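Local atomic coordinates of 5-carboxyvanillate decarboxylase (Sphingomonas paucimobilis, PDB entry 4L6D), a protein that probably catalyses the decarboxylation of 5-carboxyvanillate, using the amidohydrolase fold and a bound manganese ion. Residues A[280-294]-A[319-332]. Residues are numbered along the deposited sequence; the frame is centred on the assembly and turned at random.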
# COMPACT_ATOMS: atom_id res chain seq x y z
N LEU A 280 -13.87 8.13 0.45
CA LEU A 280 -15.01 7.80 -0.41
C LEU A 280 -15.11 8.81 -1.55
O LEU A 280 -15.25 8.42 -2.72
CB LEU A 280 -16.32 7.79 0.39
CG LEU A 280 -17.61 7.65 -0.43
CD1 LEU A 280 -17.62 6.32 -1.17
CD2 LEU A 280 -18.84 7.76 0.47
N ARG A 281 -15.02 10.09 -1.21
CA ARG A 281 -15.05 11.16 -2.20
C ARG A 281 -13.92 11.03 -3.23
O ARG A 281 -14.15 11.19 -4.43
CB ARG A 281 -14.99 12.53 -1.52
CG ARG A 281 -16.34 13.05 -1.07
CD ARG A 281 -16.24 14.45 -0.43
NE ARG A 281 -16.12 14.39 1.03
CZ ARG A 281 -14.99 14.61 1.70
NH1 ARG A 281 -14.98 14.53 3.03
NH2 ARG A 281 -13.87 14.92 1.05
N TYR A 282 -12.71 10.75 -2.75
CA TYR A 282 -11.55 10.54 -3.62
C TYR A 282 -11.81 9.38 -4.61
O TYR A 282 -11.56 9.49 -5.81
CB TYR A 282 -10.28 10.26 -2.79
CG TYR A 282 -9.14 9.82 -3.68
CD1 TYR A 282 -8.30 10.75 -4.27
CD2 TYR A 282 -8.96 8.48 -4.00
CE1 TYR A 282 -7.29 10.36 -5.13
CE2 TYR A 282 -7.96 8.07 -4.87
CZ TYR A 282 -7.14 9.02 -5.43
OH TYR A 282 -6.15 8.64 -6.31
N SER A 283 -12.34 8.28 -4.09
CA SER A 283 -12.55 7.09 -4.91
C SER A 283 -13.62 7.32 -5.98
O SER A 283 -13.44 6.92 -7.14
CB SER A 283 -12.91 5.89 -4.03
OG SER A 283 -11.82 5.63 -3.16
N ILE A 284 -14.71 7.98 -5.60
CA ILE A 284 -15.73 8.34 -6.57
C ILE A 284 -15.15 9.22 -7.67
O ILE A 284 -15.45 9.03 -8.85
CB ILE A 284 -16.92 9.03 -5.90
CG1 ILE A 284 -17.65 8.03 -4.99
CG2 ILE A 284 -17.87 9.63 -6.95
CD1 ILE A 284 -18.66 8.70 -4.04
N GLU A 285 -14.30 10.18 -7.29
CA GLU A 285 -13.71 11.09 -8.26
C GLU A 285 -12.79 10.43 -9.28
O GLU A 285 -12.82 10.78 -10.47
CB GLU A 285 -12.95 12.22 -7.55
CG GLU A 285 -12.32 13.19 -8.54
CD GLU A 285 -11.52 14.30 -7.88
OE1 GLU A 285 -11.57 14.43 -6.64
OE2 GLU A 285 -10.85 15.05 -8.62
N VAL A 286 -11.96 9.48 -8.83
CA VAL A 286 -10.99 8.85 -9.73
C VAL A 286 -11.50 7.58 -10.41
O VAL A 286 -10.99 7.22 -11.47
CB VAL A 286 -9.62 8.59 -9.05
CG1 VAL A 286 -9.06 9.88 -8.47
CG2 VAL A 286 -9.72 7.50 -7.99
N LEU A 287 -12.48 6.91 -9.82
CA LEU A 287 -13.02 5.68 -10.41
C LEU A 287 -14.37 5.86 -11.10
O LEU A 287 -14.73 5.05 -11.96
CB LEU A 287 -13.18 4.58 -9.36
CG LEU A 287 -11.96 4.26 -8.50
CD1 LEU A 287 -12.34 3.18 -7.50
CD2 LEU A 287 -10.76 3.81 -9.35
N GLY A 288 -15.10 6.90 -10.72
CA GLY A 288 -16.47 7.05 -11.18
C GLY A 288 -17.42 6.48 -10.14
O GLY A 288 -17.09 5.50 -9.48
N PRO A 289 -18.60 7.11 -9.98
CA PRO A 289 -19.56 6.65 -8.97
C PRO A 289 -20.10 5.23 -9.21
O PRO A 289 -20.55 4.62 -8.25
CB PRO A 289 -20.67 7.70 -9.06
CG PRO A 289 -20.55 8.27 -10.47
CD PRO A 289 -19.07 8.29 -10.72
N GLU A 290 -20.04 4.72 -10.44
CA GLU A 290 -20.51 3.36 -10.72
C GLU A 290 -19.58 2.28 -10.16
O GLU A 290 -19.96 1.12 -10.11
CB GLU A 290 -20.67 3.15 -12.22
CG GLU A 290 -21.81 3.92 -12.84
CD GLU A 290 -21.73 3.93 -14.35
OE1 GLU A 290 -20.79 4.55 -14.89
OE2 GLU A 290 -22.59 3.29 -15.00
N ASN A 291 -18.37 2.66 -9.73
CA ASN A 291 -17.36 1.67 -9.35
C ASN A 291 -17.12 1.55 -7.84
O ASN A 291 -16.17 0.90 -7.42
CB ASN A 291 -16.04 1.96 -10.05
CG ASN A 291 -15.94 1.33 -11.43
OD1 ASN A 291 -16.79 0.53 -11.82
ND2 ASN A 291 -14.89 1.66 -12.16
N VAL A 292 -17.97 2.18 -7.04
CA VAL A 292 -17.82 2.13 -5.59
C VAL A 292 -19.07 1.57 -4.93
O VAL A 292 -20.17 2.08 -5.16
CB VAL A 292 -17.53 3.53 -5.01
CG1 VAL A 292 -17.24 3.43 -3.51
CG2 VAL A 292 -16.36 4.19 -5.75
N MET A 293 -18.89 0.56 -4.09
CA MET A 293 -19.99 -0.08 -3.37
C MET A 293 -19.79 0.00 -1.87
O MET A 293 -18.67 0.01 -1.38
CB MET A 293 -20.09 -1.55 -3.76
CG MET A 293 -20.54 -1.74 -5.19
SD MET A 293 -20.51 -3.47 -5.71
CE MET A 293 -18.77 -3.74 -5.98
N TRP A 294 -20.90 0.03 -1.14
CA TRP A 294 -20.85 0.03 0.31
C TRP A 294 -20.72 -1.40 0.87
O TRP A 294 -21.19 -2.37 0.27
CB TRP A 294 -22.10 0.73 0.83
CG TRP A 294 -22.24 0.74 2.32
CD1 TRP A 294 -21.52 1.49 3.21
CD2 TRP A 294 -23.16 -0.03 3.09
NE1 TRP A 294 -21.94 1.23 4.50
CE2 TRP A 294 -22.96 0.30 4.45
CE3 TRP A 294 -24.16 -0.97 2.76
CZ2 TRP A 294 -23.70 -0.28 5.47
CZ3 TRP A 294 -24.89 -1.54 3.78
CH2 TRP A 294 -24.66 -1.19 5.12
N VAL A 319 -26.10 9.56 -6.27
CA VAL A 319 -24.81 8.89 -6.16
C VAL A 319 -24.79 8.03 -4.90
O VAL A 319 -24.26 6.92 -4.89
CB VAL A 319 -23.65 9.91 -6.13
CG1 VAL A 319 -22.34 9.23 -5.82
CG2 VAL A 319 -23.54 10.62 -7.48
N LYS A 320 -25.42 8.53 -3.83
CA LYS A 320 -25.47 7.77 -2.58
C LYS A 320 -26.23 6.47 -2.79
O LYS A 320 -25.83 5.42 -2.27
CB LYS A 320 -26.14 8.60 -1.48
CG LYS A 320 -26.06 7.94 -0.11
CD LYS A 320 -26.93 8.66 0.91
CE LYS A 320 -26.30 9.97 1.32
NZ LYS A 320 -27.26 10.73 2.21
N ALA A 321 -27.32 6.51 -3.56
CA ALA A 321 -28.08 5.29 -3.84
C ALA A 321 -27.24 4.28 -4.63
O ALA A 321 -27.34 3.07 -4.40
CB ALA A 321 -29.36 5.61 -4.58
N MET A 322 -26.43 4.78 -5.56
CA MET A 322 -25.55 3.91 -6.33
C MET A 322 -24.56 3.20 -5.41
O MET A 322 -24.43 1.97 -5.44
CB MET A 322 -24.79 4.69 -7.41
CG MET A 322 -25.69 5.35 -8.45
SD MET A 322 -24.87 6.64 -9.42
CE MET A 322 -23.73 5.63 -10.36
N VAL A 323 -23.90 3.98 -4.56
CA VAL A 323 -22.91 3.42 -3.64
C VAL A 323 -23.56 2.48 -2.61
O VAL A 323 -23.05 1.39 -2.34
CB VAL A 323 -22.11 4.53 -2.95
CG1 VAL A 323 -21.13 3.93 -1.95
CG2 VAL A 323 -21.37 5.36 -4.00
N ALA A 324 -24.70 2.89 -2.06
CA ALA A 324 -25.35 2.11 -1.00
C ALA A 324 -25.84 0.75 -1.49
O ALA A 324 -25.88 -0.20 -0.72
CB ALA A 324 -26.51 2.90 -0.40
N GLY A 325 -26.25 0.66 -2.75
CA GLY A 325 -26.81 -0.59 -3.23
C GLY A 325 -27.01 -0.76 -4.72
O GLY A 325 -27.05 -1.89 -5.20
N GLY A 326 -27.17 0.33 -5.46
CA GLY A 326 -27.44 0.24 -6.89
C GLY A 326 -26.33 -0.44 -7.67
O GLY A 326 -26.59 -1.29 -8.54
N ASN A 327 -25.10 -0.06 -7.39
CA ASN A 327 -23.95 -0.68 -8.05
C ASN A 327 -23.85 -2.17 -7.72
O ASN A 327 -23.61 -3.00 -8.61
CB ASN A 327 -22.65 0.04 -7.67
CG ASN A 327 -22.59 1.46 -8.18
OD1 ASN A 327 -23.20 1.81 -9.20
ND2 ASN A 327 -21.85 2.30 -7.48
N ALA A 328 -24.04 -2.51 -6.45
CA ALA A 328 -24.05 -3.91 -6.04
C ALA A 328 -25.13 -4.72 -6.76
O ALA A 328 -24.89 -5.85 -7.18
CB ALA A 328 -24.26 -4.03 -4.53
N ALA A 329 -26.33 -4.15 -6.90
CA ALA A 329 -27.41 -4.86 -7.57
C ALA A 329 -27.03 -5.19 -9.01
O ALA A 329 -27.33 -6.29 -9.50
CB ALA A 329 -28.68 -4.03 -7.52
N ARG A 330 -26.35 -4.26 -9.68
CA ARG A 330 -25.88 -4.49 -11.04
C ARG A 330 -24.75 -5.52 -11.08
O ARG A 330 -24.84 -6.53 -11.79
CB ARG A 330 -25.37 -3.17 -11.63
CG ARG A 330 -24.85 -3.30 -13.05
CD ARG A 330 -24.25 -1.98 -13.54
NE ARG A 330 -22.93 -1.72 -12.96
CZ ARG A 330 -22.66 -0.76 -12.09
NH1 ARG A 330 -23.62 0.07 -11.68
NH2 ARG A 330 -21.43 -0.61 -11.63
N ILE A 331 -23.70 -5.26 -10.31
CA ILE A 331 -22.49 -6.09 -10.36
C ILE A 331 -22.73 -7.51 -9.87
O ILE A 331 -22.16 -8.47 -10.40
CB ILE A 331 -21.35 -5.42 -9.58
CG1 ILE A 331 -20.90 -4.15 -10.32
CG2 ILE A 331 -20.17 -6.39 -9.34
CD1 ILE A 331 -19.97 -3.26 -9.52
N PHE A 332 -23.60 -7.64 -8.86
CA PHE A 332 -23.85 -8.94 -8.24
C PHE A 332 -25.24 -9.52 -8.51
O PHE A 332 -25.73 -10.36 -7.74
CB PHE A 332 -23.58 -8.86 -6.74
CG PHE A 332 -22.13 -8.62 -6.40
CD1 PHE A 332 -21.16 -9.56 -6.71
CD2 PHE A 332 -21.74 -7.44 -5.77
CE1 PHE A 332 -19.83 -9.33 -6.39
CE2 PHE A 332 -20.42 -7.21 -5.44
CZ PHE A 332 -19.45 -8.16 -5.75
O HOH W 1 -18.98 -1.30 -12.39
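N327 and the backbone of 289-292 show how one buried amide can tie a helix to a loop and the start of the strand that follows it. Followed outward, N327 begins at CB, which packs against M293 CG at 3.7 Å. Its CG lies anti to the carbonyl carbon (chi1 -66°), which carries the amide to the loop, where CG passes 3.3 Å from E290 O. At the tip, ND2 spends both hydrogens on carbonyls three residues apart in the chain: P289 O at 2.8 Å, met on a lone pair in its carbonyl plane, and V292 O at 2.9 Å, approached from above that carbonyl's plane. The other tip atom, OD1, accepts from R330 NH1, an almost straight bond that settles which way round the amide sits. The same guanidinium reaches E290 O edge-on through NH2 (2.7 Å), and a water accepts from NH2 and donates to N291 OD1, the amide nitrogen of N291 being bound to the carbonyl of R264. A leucine in place of N327 would probably leave the carbonyls of P289 and V292 without this donor and R330 less firmly oriented.

Apolar contacts flank this polar seam. M322 CE rests on E290 CG, while M293, bent at chi3, lays SD 3.6 Å from A328 CA and makes an oblique Met-aromatic contact with F332. Further along, W294 N donates to V323 O (2.8 Å). Strand 292-293 also pairs with strand 267-270 through backbone bonds of M293 with I269. The arrangement thus seats the C-terminal helix 317-331 against the eighth strand of the TIM barrel typical of the amidohydrolase fold.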